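Local coordinates for protein meta cleavage compound hydrolase (Janthinobacterium, PDB 1J1I) that catalyses the hydrolytic cleavage of a carbon-carbon bond in the ring-opened meta-cleavage product of carbazole, very probably releasing anthranilate, as an alpha/beta-hydrolase-fold enzyme, at residues A[88-99]-A[119-130]; A[137-145]-A[211-219]. All blocks are in the same frame, centred on the assembly; numbering follows the deposited sequence.

Interaction 1 of 2, residues A[88-99]-A[119-130]; sequences QDRRIRHLHDFI and TGLGVSVLHSEL
His96 drives the edge of its imidazole onto a face of the His127 ring, an edge-to-face pair that joins two alpha/beta-hydrolase helices where helix 114-126 has just ended. CD2 of His96 stands 3.3 Å above the His127 plane, over its centre, and the planes meet at 51°. CG of His96 lies anti to the backbone N (chi1 161°), which carries the ring across to its partner, while ND1 is turned to Asp97 OD1 in a 2.8 Å hydrogen bond that fixes the ring's rotation. Further in, the helices cross at -70° and pack knobs-into-holes. Gly122 leaves room for Ile92 CD1, 3.8 Å from its CA, and Val123 fits among Ile92, Leu95, His96 and Ile99, its CG2 pressed tightly on Leu95 CD2 at 3.5 Å. At the buried end, Gln88 NE2 donates to Thr119 OG1 (3.2 Å, fairly straight) close to its own amide plane, and Thr119 OG1 also bonds to Met115 O. Arg91 grips Gln88 OE1 side-on with NE and NH2, which limits rotation of the amide; OE1 lies close to the guanidinium plane. A leucine in place of Gln88 would probably leave the Arg91 guanidinium without this acceptor and Thr119 OG1 without its amide donor. Polar matching at one end and ring packing at the other thus tie helix 88-101 to the helix that starts at Ser114, the probable nucleophile, with an apolar core between.

Interaction 2 of 2, residues A[137-145]-A[211-219]; sequences MGSAGLVVE and LFYDPEFIR
Ala140 opens the contact by resting its CB on Leu211 CD1 at 4.1 Å, just before the loop that follows strand 131-137 runs alongside residues 211-213. Its side chain lies about 5 Å from that of Ser114, a probable active-site residue. Gly141 comes next and forms a single beta bridge with Phe212. Its carbonyl O accepts a short, fairly straight bond from Tyr213 N (2.7 Å, 163°), the donor tilted 21° from the carbonyl plane. The glycine's positive phi would jam a CB against the preceding carbonyl, and such a CB would also come close to Tyr213 CD1. Its N donates to a water that also lies within bonding distance of Leu211 O and Leu142 O. Leu142 then reaches over to the short helix 215-218: CG and CD2 both lie 3.4 Å from Ile218 CD1, a tight contact, and CD2 also touches Pro215 CG. At Val143, CG2 sits over one face of the Phe212 ring, 3.4 Å from Phe212 CG. Phe212 carries its ring between the backbone N and the carbonyl carbon (chi1 65°), so that it lies side by side with the valine. A second water joins Val143 N to Tyr213 O. On the partner segment, Asp214 OD2 accepts from Glu216 N as the N-cap of the helix, and Phe217 CE2 lies over one face of the Tyr213 ring. One direct backbone bond and one clear water bridge, with the water at Gly141 N probably assisting, therefore hold this loop beside residues 211-213, while side chains add apolar packing against Phe212 and helix 215-218.

Tyr213 is shared by both contacts: its backbone N belongs to interaction 2, whereas its OH lies 3.0 Å from Gln88 NE2 in interaction 1, a probable hydrogen bond, and also bonds to Ala118 O. Ile92 CD1 packs 3.6 Å from the same Tyr213 OH. A second seam runs through Phe217, whose CZ meets Leu126 CD1 at 3.5 Å. The centres are 15 Å apart; helix 114-126 packs against helix 88-101 and also against Phe217, while Tyr213 reaches helix 88-101 directly. The Thr119 side chain is about 9 Å from that of Ser114, probably the nucleophile, and the Ala140 side chain about 5 Å from it and about 7 Å from that of His261, also probably catalytic.

Interaction 1 of 2, residues A[88-99]-A[119-130]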
# COMPACT_ATOMS: atom_id res chain seq x y z
N GLN A 88 -7.09 -17.00 -23.37
CA GLN A 88 -6.69 -15.78 -22.67
C GLN A 88 -6.38 -14.74 -23.74
O GLN A 88 -6.65 -13.55 -23.57
CB GLN A 88 -5.46 -16.05 -21.80
CG GLN A 88 -4.94 -14.83 -21.04
CD GLN A 88 -6.02 -14.13 -20.23
OE1 GLN A 88 -7.00 -14.74 -19.81
NE2 GLN A 88 -5.82 -12.84 -19.99
N ASP A 89 -5.84 -15.20 -24.86
CA ASP A 89 -5.51 -14.31 -25.97
C ASP A 89 -6.78 -13.59 -26.45
O ASP A 89 -6.74 -12.39 -26.76
CB ASP A 89 -4.91 -15.12 -27.11
CG ASP A 89 -3.79 -16.04 -26.65
OD1 ASP A 89 -4.02 -16.87 -25.73
OD2 ASP A 89 -2.68 -15.93 -27.22
N ARG A 90 -7.88 -14.32 -26.50
CA ARG A 90 -9.16 -13.76 -26.95
C ARG A 90 -9.70 -12.71 -25.97
O ARG A 90 -10.27 -11.70 -26.39
CB ARG A 90 -10.18 -14.89 -27.14
CG ARG A 90 -11.26 -14.60 -28.16
CD ARG A 90 -10.66 -14.15 -29.49
NE ARG A 90 -11.66 -14.11 -30.55
CZ ARG A 90 -12.17 -15.19 -31.13
NH1 ARG A 90 -11.77 -16.40 -30.76
NH2 ARG A 90 -13.08 -15.06 -32.09
N ARG A 91 -9.53 -12.94 -24.67
CA ARG A 91 -9.99 -11.96 -23.69
C ARG A 91 -9.15 -10.69 -23.77
O ARG A 91 -9.66 -9.58 -23.62
CB ARG A 91 -9.93 -12.53 -22.27
CG ARG A 91 -11.11 -13.43 -21.89
CD ARG A 91 -10.99 -13.91 -20.43
NE ARG A 91 -9.89 -14.85 -20.27
CZ ARG A 91 -9.95 -16.14 -20.57
NH1 ARG A 91 -11.08 -16.65 -21.05
NH2 ARG A 91 -8.89 -16.92 -20.41
N ILE A 92 -7.85 -10.85 -24.00
CA ILE A 92 -6.96 -9.70 -24.12
C ILE A 92 -7.37 -8.86 -25.33
O ILE A 92 -7.51 -7.64 -25.23
CB ILE A 92 -5.49 -10.15 -24.28
CG1 ILE A 92 -5.00 -10.78 -22.97
CG2 ILE A 92 -4.61 -8.95 -24.66
CD1 ILE A 92 -3.63 -11.44 -23.07
N ARG A 93 -7.59 -9.53 -26.46
CA ARG A 93 -7.99 -8.84 -27.68
C ARG A 93 -9.32 -8.12 -27.45
O ARG A 93 -9.51 -6.99 -27.91
CB ARG A 93 -8.16 -9.83 -28.84
CG ARG A 93 -8.53 -9.16 -30.16
CD ARG A 93 -9.14 -10.16 -31.13
NE ARG A 93 -8.27 -11.32 -31.33
CZ ARG A 93 -8.62 -12.40 -32.04
NH1 ARG A 93 -7.77 -13.41 -32.17
NH2 ARG A 93 -9.81 -12.46 -32.62
N HIS A 94 -10.23 -8.78 -26.75
CA HIS A 94 -11.53 -8.18 -26.48
C HIS A 94 -11.38 -6.87 -25.70
O HIS A 94 -11.99 -5.86 -26.05
CB HIS A 94 -12.44 -9.14 -25.69
CG HIS A 94 -13.70 -8.50 -25.21
ND1 HIS A 94 -13.98 -8.30 -23.88
CD2 HIS A 94 -14.75 -7.97 -25.89
CE1 HIS A 94 -15.14 -7.69 -23.75
NE2 HIS A 94 -15.63 -7.48 -24.96
N LEU A 95 -10.58 -6.90 -24.63
CA LEU A 95 -10.37 -5.70 -23.83
C LEU A 95 -9.76 -4.61 -24.70
O LEU A 95 -10.12 -3.44 -24.59
CB LEU A 95 -9.48 -6.02 -22.63
CG LEU A 95 -9.06 -4.85 -21.72
CD1 LEU A 95 -10.31 -4.10 -21.25
CD2 LEU A 95 -8.28 -5.39 -20.52
N HIS A 96 -8.83 -5.00 -25.56
CA HIS A 96 -8.19 -4.06 -26.47
C HIS A 96 -9.25 -3.40 -27.36
O HIS A 96 -9.27 -2.18 -27.51
CB HIS A 96 -7.15 -4.78 -27.34
CG HIS A 96 -6.77 -4.05 -28.59
ND1 HIS A 96 -7.55 -4.05 -29.72
CD2 HIS A 96 -5.69 -3.29 -28.89
CE1 HIS A 96 -6.97 -3.33 -30.67
NE2 HIS A 96 -5.84 -2.86 -30.18
N ASP A 97 -10.13 -4.22 -27.93
CA ASP A 97 -11.18 -3.73 -28.81
C ASP A 97 -12.18 -2.84 -28.06
O ASP A 97 -12.65 -1.84 -28.59
CB ASP A 97 -11.90 -4.91 -29.49
CG ASP A 97 -10.99 -5.71 -30.41
OD1 ASP A 97 -9.89 -5.23 -30.75
OD2 ASP A 97 -11.37 -6.83 -30.82
N PHE A 98 -12.50 -3.21 -26.82
CA PHE A 98 -13.43 -2.42 -26.02
C PHE A 98 -12.85 -1.03 -25.79
O PHE A 98 -13.53 -0.02 -25.97
CB PHE A 98 -13.71 -3.09 -24.68
CG PHE A 98 -14.56 -2.27 -23.74
CD1 PHE A 98 -13.97 -1.57 -22.69
CD2 PHE A 98 -15.94 -2.19 -23.92
CE1 PHE A 98 -14.75 -0.80 -21.81
CE2 PHE A 98 -16.73 -1.42 -23.05
CZ PHE A 98 -16.13 -0.73 -21.99
N ILE A 99 -11.59 -0.98 -25.38
CA ILE A 99 -10.93 0.30 -25.14
C ILE A 99 -10.98 1.17 -26.39
O ILE A 99 -11.37 2.34 -26.33
CB ILE A 99 -9.46 0.08 -24.69
CG1 ILE A 99 -9.45 -0.53 -23.28
CG2 ILE A 99 -8.71 1.40 -24.69
CD1 ILE A 99 -8.09 -0.97 -22.81
N THR A 119 -6.02 -10.31 -17.54
CA THR A 119 -6.38 -9.73 -18.83
C THR A 119 -5.88 -8.29 -18.95
O THR A 119 -5.43 -7.87 -20.01
CB THR A 119 -7.91 -9.82 -19.05
OG1 THR A 119 -8.33 -11.19 -18.98
CG2 THR A 119 -8.29 -9.26 -20.42
N GLY A 120 -5.96 -7.53 -17.85
CA GLY A 120 -5.47 -6.17 -17.86
C GLY A 120 -3.96 -6.18 -18.04
O GLY A 120 -3.38 -5.34 -18.74
N LEU A 121 -3.32 -7.15 -17.41
CA LEU A 121 -1.87 -7.30 -17.49
C LEU A 121 -1.48 -7.60 -18.93
O LEU A 121 -0.52 -7.03 -19.46
CB LEU A 121 -1.41 -8.44 -16.56
CG LEU A 121 0.10 -8.57 -16.28
CD1 LEU A 121 0.32 -9.47 -15.07
CD2 LEU A 121 0.83 -9.13 -17.49
N GLY A 122 -2.24 -8.48 -19.58
CA GLY A 122 -1.96 -8.82 -20.96
C GLY A 122 -2.02 -7.61 -21.87
O GLY A 122 -1.15 -7.41 -22.72
N VAL A 123 -3.06 -6.80 -21.71
CA VAL A 123 -3.22 -5.59 -22.51
C VAL A 123 -2.08 -4.60 -22.20
O VAL A 123 -1.61 -3.89 -23.08
CB VAL A 123 -4.59 -4.90 -22.23
CG1 VAL A 123 -4.61 -3.50 -22.84
CG2 VAL A 123 -5.72 -5.74 -22.83
N SER A 124 -1.64 -4.58 -20.95
CA SER A 124 -0.57 -3.69 -20.54
C SER A 124 0.77 -4.05 -21.17
O SER A 124 1.69 -3.23 -21.19
CB SER A 124 -0.45 -3.66 -19.02
OG SER A 124 -1.62 -3.07 -18.46
N VAL A 125 0.90 -5.28 -21.66
CA VAL A 125 2.14 -5.69 -22.31
C VAL A 125 2.02 -5.60 -23.83
O VAL A 125 2.91 -5.07 -24.50
CB VAL A 125 2.54 -7.13 -21.91
CG1 VAL A 125 3.73 -7.60 -22.78
CG2 VAL A 125 2.93 -7.16 -20.43
N LEU A 126 0.92 -6.12 -24.38
CA LEU A 126 0.69 -6.10 -25.82
C LEU A 126 0.24 -4.76 -26.39
O LEU A 126 0.54 -4.44 -27.55
CB LEU A 126 -0.36 -7.15 -26.22
CG LEU A 126 0.06 -8.61 -26.37
CD1 LEU A 126 0.51 -9.17 -25.05
CD2 LEU A 126 -1.12 -9.41 -26.90
N HIS A 127 -0.47 -3.96 -25.60
CA HIS A 127 -0.97 -2.68 -26.09
C HIS A 127 -0.83 -1.57 -25.05
O HIS A 127 -1.79 -0.85 -24.77
CB HIS A 127 -2.45 -2.82 -26.46
CG HIS A 127 -2.76 -4.06 -27.24
ND1 HIS A 127 -2.33 -4.25 -28.54
CD2 HIS A 127 -3.45 -5.18 -26.91
CE1 HIS A 127 -2.74 -5.42 -28.97
NE2 HIS A 127 -3.43 -6.01 -28.00
N SER A 128 0.37 -1.41 -24.51
CA SER A 128 0.61 -0.41 -23.47
C SER A 128 0.39 1.03 -23.88
O SER A 128 0.22 1.89 -23.02
CB SER A 128 2.03 -0.57 -22.89
OG SER A 128 3.02 -0.24 -23.84
N GLU A 129 0.38 1.32 -25.18
CA GLU A 129 0.15 2.69 -25.62
C GLU A 129 -1.27 3.15 -25.27
O GLU A 129 -1.58 4.34 -25.33
CB GLU A 129 0.40 2.83 -27.13
CG GLU A 129 -0.63 2.18 -28.04
CD GLU A 129 -0.47 0.68 -28.19
OE1 GLU A 129 0.51 0.11 -27.64
OE2 GLU A 129 -1.32 0.06 -28.86
N LEU A 130 -2.12 2.21 -24.89
CA LEU A 130 -3.50 2.51 -24.52
C LEU A 130 -3.63 2.65 -23.00
O LEU A 130 -4.63 3.18 -22.51
CB LEU A 130 -4.43 1.38 -24.95
CG LEU A 130 -4.50 0.97 -26.41
CD1 LEU A 130 -5.39 -0.26 -26.54
CD2 LEU A 130 -5.03 2.13 -27.24

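Interaction 2 of 2, residues A[137-145]-A[211-219]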
# COMPACT_ATOMS: atom_id res chain seq x y z
N MET A 137 -5.22 -7.00 -8.62
CA MET A 137 -5.78 -7.35 -7.32
C MET A 137 -6.04 -8.84 -7.25
O MET A 137 -6.96 -9.35 -7.90
CB MET A 137 -7.09 -6.57 -7.14
CG MET A 137 -7.71 -6.65 -5.77
SD MET A 137 -9.49 -6.88 -5.87
CE MET A 137 -9.98 -5.64 -7.10
N GLY A 138 -5.22 -9.55 -6.47
CA GLY A 138 -5.37 -10.99 -6.36
C GLY A 138 -5.36 -11.54 -7.77
O GLY A 138 -5.98 -12.57 -8.08
N SER A 139 -4.62 -10.85 -8.63
CA SER A 139 -4.52 -11.19 -10.04
C SER A 139 -3.91 -12.53 -10.40
O SER A 139 -2.92 -12.98 -9.81
CB SER A 139 -3.74 -10.10 -10.79
OG SER A 139 -3.59 -10.45 -12.15
N ALA A 140 -4.52 -13.17 -11.39
CA ALA A 140 -4.03 -14.43 -11.91
C ALA A 140 -2.85 -14.05 -12.81
O ALA A 140 -2.67 -12.87 -13.12
CB ALA A 140 -5.13 -15.11 -12.73
N GLY A 141 -2.06 -15.03 -13.22
CA GLY A 141 -0.93 -14.75 -14.08
C GLY A 141 0.33 -15.49 -13.68
O GLY A 141 1.15 -15.85 -14.52
N LEU A 142 0.48 -15.70 -12.38
CA LEU A 142 1.64 -16.41 -11.87
C LEU A 142 1.22 -17.76 -11.31
O LEU A 142 0.22 -17.86 -10.60
CB LEU A 142 2.35 -15.61 -10.77
CG LEU A 142 3.35 -14.54 -11.22
CD1 LEU A 142 3.82 -13.70 -10.02
CD2 LEU A 142 4.52 -15.22 -11.88
N VAL A 143 2.00 -18.77 -11.64
CA VAL A 143 1.76 -20.11 -11.17
C VAL A 143 2.26 -20.28 -9.75
O VAL A 143 1.92 -21.27 -9.10
CB VAL A 143 2.51 -21.17 -12.02
CG1 VAL A 143 2.23 -22.59 -11.48
CG2 VAL A 143 2.13 -21.09 -13.48
N VAL A 144 3.06 -19.33 -9.28
CA VAL A 144 3.67 -19.41 -7.94
C VAL A 144 3.29 -20.60 -7.05
O VAL A 144 2.24 -20.64 -6.37
CB VAL A 144 3.46 -18.16 -7.13
CG1 VAL A 144 2.11 -18.20 -6.38
CG2 VAL A 144 4.65 -18.04 -6.17
N GLU A 145 4.23 -21.52 -7.04
CA GLU A 145 4.21 -22.80 -6.38
C GLU A 145 4.82 -23.39 -7.66
O GLU A 145 4.78 -22.61 -8.65
CB GLU A 145 2.76 -23.33 -6.20
CG GLU A 145 2.20 -23.37 -4.75
CD GLU A 145 0.67 -23.51 -4.69
OE1 GLU A 145 0.05 -24.31 -5.45
OE2 GLU A 145 0.06 -22.80 -3.85
N LEU A 211 -4.31 -20.60 -15.64
CA LEU A 211 -4.25 -19.32 -16.34
C LEU A 211 -2.99 -18.62 -15.86
O LEU A 211 -2.95 -18.09 -14.75
CB LEU A 211 -5.48 -18.47 -15.97
CG LEU A 211 -5.88 -17.28 -16.86
CD1 LEU A 211 -6.95 -16.49 -16.13
CD2 LEU A 211 -4.68 -16.40 -17.17
N PHE A 212 -1.95 -18.60 -16.68
CA PHE A 212 -0.70 -17.98 -16.26
C PHE A 212 0.14 -17.45 -17.41
O PHE A 212 -0.13 -17.71 -18.58
CB PHE A 212 0.12 -19.01 -15.48
CG PHE A 212 0.57 -20.17 -16.33
CD1 PHE A 212 1.68 -20.05 -17.17
CD2 PHE A 212 -0.14 -21.36 -16.33
CE1 PHE A 212 2.06 -21.10 -18.00
CE2 PHE A 212 0.24 -22.42 -17.15
CZ PHE A 212 1.34 -22.29 -17.99
N TYR A 213 1.17 -16.70 -17.05
CA TYR A 213 2.12 -16.14 -18.00
C TYR A 213 3.49 -16.51 -17.47
O TYR A 213 3.65 -16.78 -16.27
CB TYR A 213 2.03 -14.61 -18.04
CG TYR A 213 0.69 -14.05 -18.47
CD1 TYR A 213 -0.00 -13.17 -17.65
CD2 TYR A 213 0.15 -14.38 -19.72
CE1 TYR A 213 -1.21 -12.61 -18.06
CE2 TYR A 213 -1.06 -13.82 -20.13
CZ TYR A 213 -1.73 -12.94 -19.29
OH TYR A 213 -2.92 -12.36 -19.70
N ASP A 214 4.48 -16.55 -18.34
CA ASP A 214 5.82 -16.86 -17.89
C ASP A 214 6.27 -15.61 -17.14
O ASP A 214 5.86 -14.50 -17.47
CB ASP A 214 6.75 -17.09 -19.07
CG ASP A 214 8.11 -17.60 -18.64
OD1 ASP A 214 8.26 -18.84 -18.54
OD2 ASP A 214 9.01 -16.77 -18.37
N PRO A 215 7.12 -15.78 -16.12
CA PRO A 215 7.57 -14.59 -15.40
C PRO A 215 8.20 -13.56 -16.36
O PRO A 215 8.15 -12.36 -16.11
CB PRO A 215 8.57 -15.15 -14.41
CG PRO A 215 7.94 -16.47 -14.05
CD PRO A 215 7.52 -17.01 -15.41
N GLU A 216 8.77 -14.05 -17.46
CA GLU A 216 9.40 -13.17 -18.44
C GLU A 216 8.39 -12.21 -19.08
O GLU A 216 8.74 -11.07 -19.41
CB GLU A 216 10.11 -13.98 -19.52
CG GLU A 216 11.39 -14.63 -19.04
CD GLU A 216 12.35 -13.61 -18.45
OE1 GLU A 216 12.82 -12.73 -19.19
OE2 GLU A 216 12.62 -13.69 -17.23
N PHE A 217 7.16 -12.68 -19.26
CA PHE A 217 6.10 -11.87 -19.84
C PHE A 217 5.72 -10.78 -18.84
O PHE A 217 5.56 -9.61 -19.20
CB PHE A 217 4.88 -12.74 -20.14
CG PHE A 217 3.75 -12.00 -20.80
CD1 PHE A 217 3.79 -11.71 -22.17
CD2 PHE A 217 2.62 -11.60 -20.07
CE1 PHE A 217 2.73 -11.06 -22.80
CE2 PHE A 217 1.56 -10.95 -20.70
CZ PHE A 217 1.61 -10.68 -22.07
N ILE A 218 5.58 -11.18 -17.58
CA ILE A 218 5.21 -10.26 -16.51
C ILE A 218 6.25 -9.14 -16.33
O ILE A 218 5.91 -8.00 -16.00
CB ILE A 218 5.01 -11.05 -15.19
CG1 ILE A 218 3.85 -12.04 -15.38
CG2 ILE A 218 4.73 -10.11 -14.02
CD1 ILE A 218 3.61 -12.97 -14.23
N ARG A 219 7.51 -9.47 -16.58
CA ARG A 219 8.60 -8.51 -16.45
C ARG A 219 8.50 -7.41 -17.52
O ARG A 219 9.19 -6.39 -17.44
CB ARG A 219 9.94 -9.24 -16.57
CG ARG A 219 11.11 -8.56 -15.87
CD ARG A 219 12.41 -9.29 -16.16
NE ARG A 219 12.47 -10.62 -15.56
CZ ARG A 219 12.66 -10.86 -14.27
NH1 ARG A 219 12.81 -9.86 -13.41
NH2 ARG A 219 12.71 -12.11 -13.83
O HOH W 1 -2.47 -17.49 -12.06
O HOH W 2 3.77 -18.35 -14.04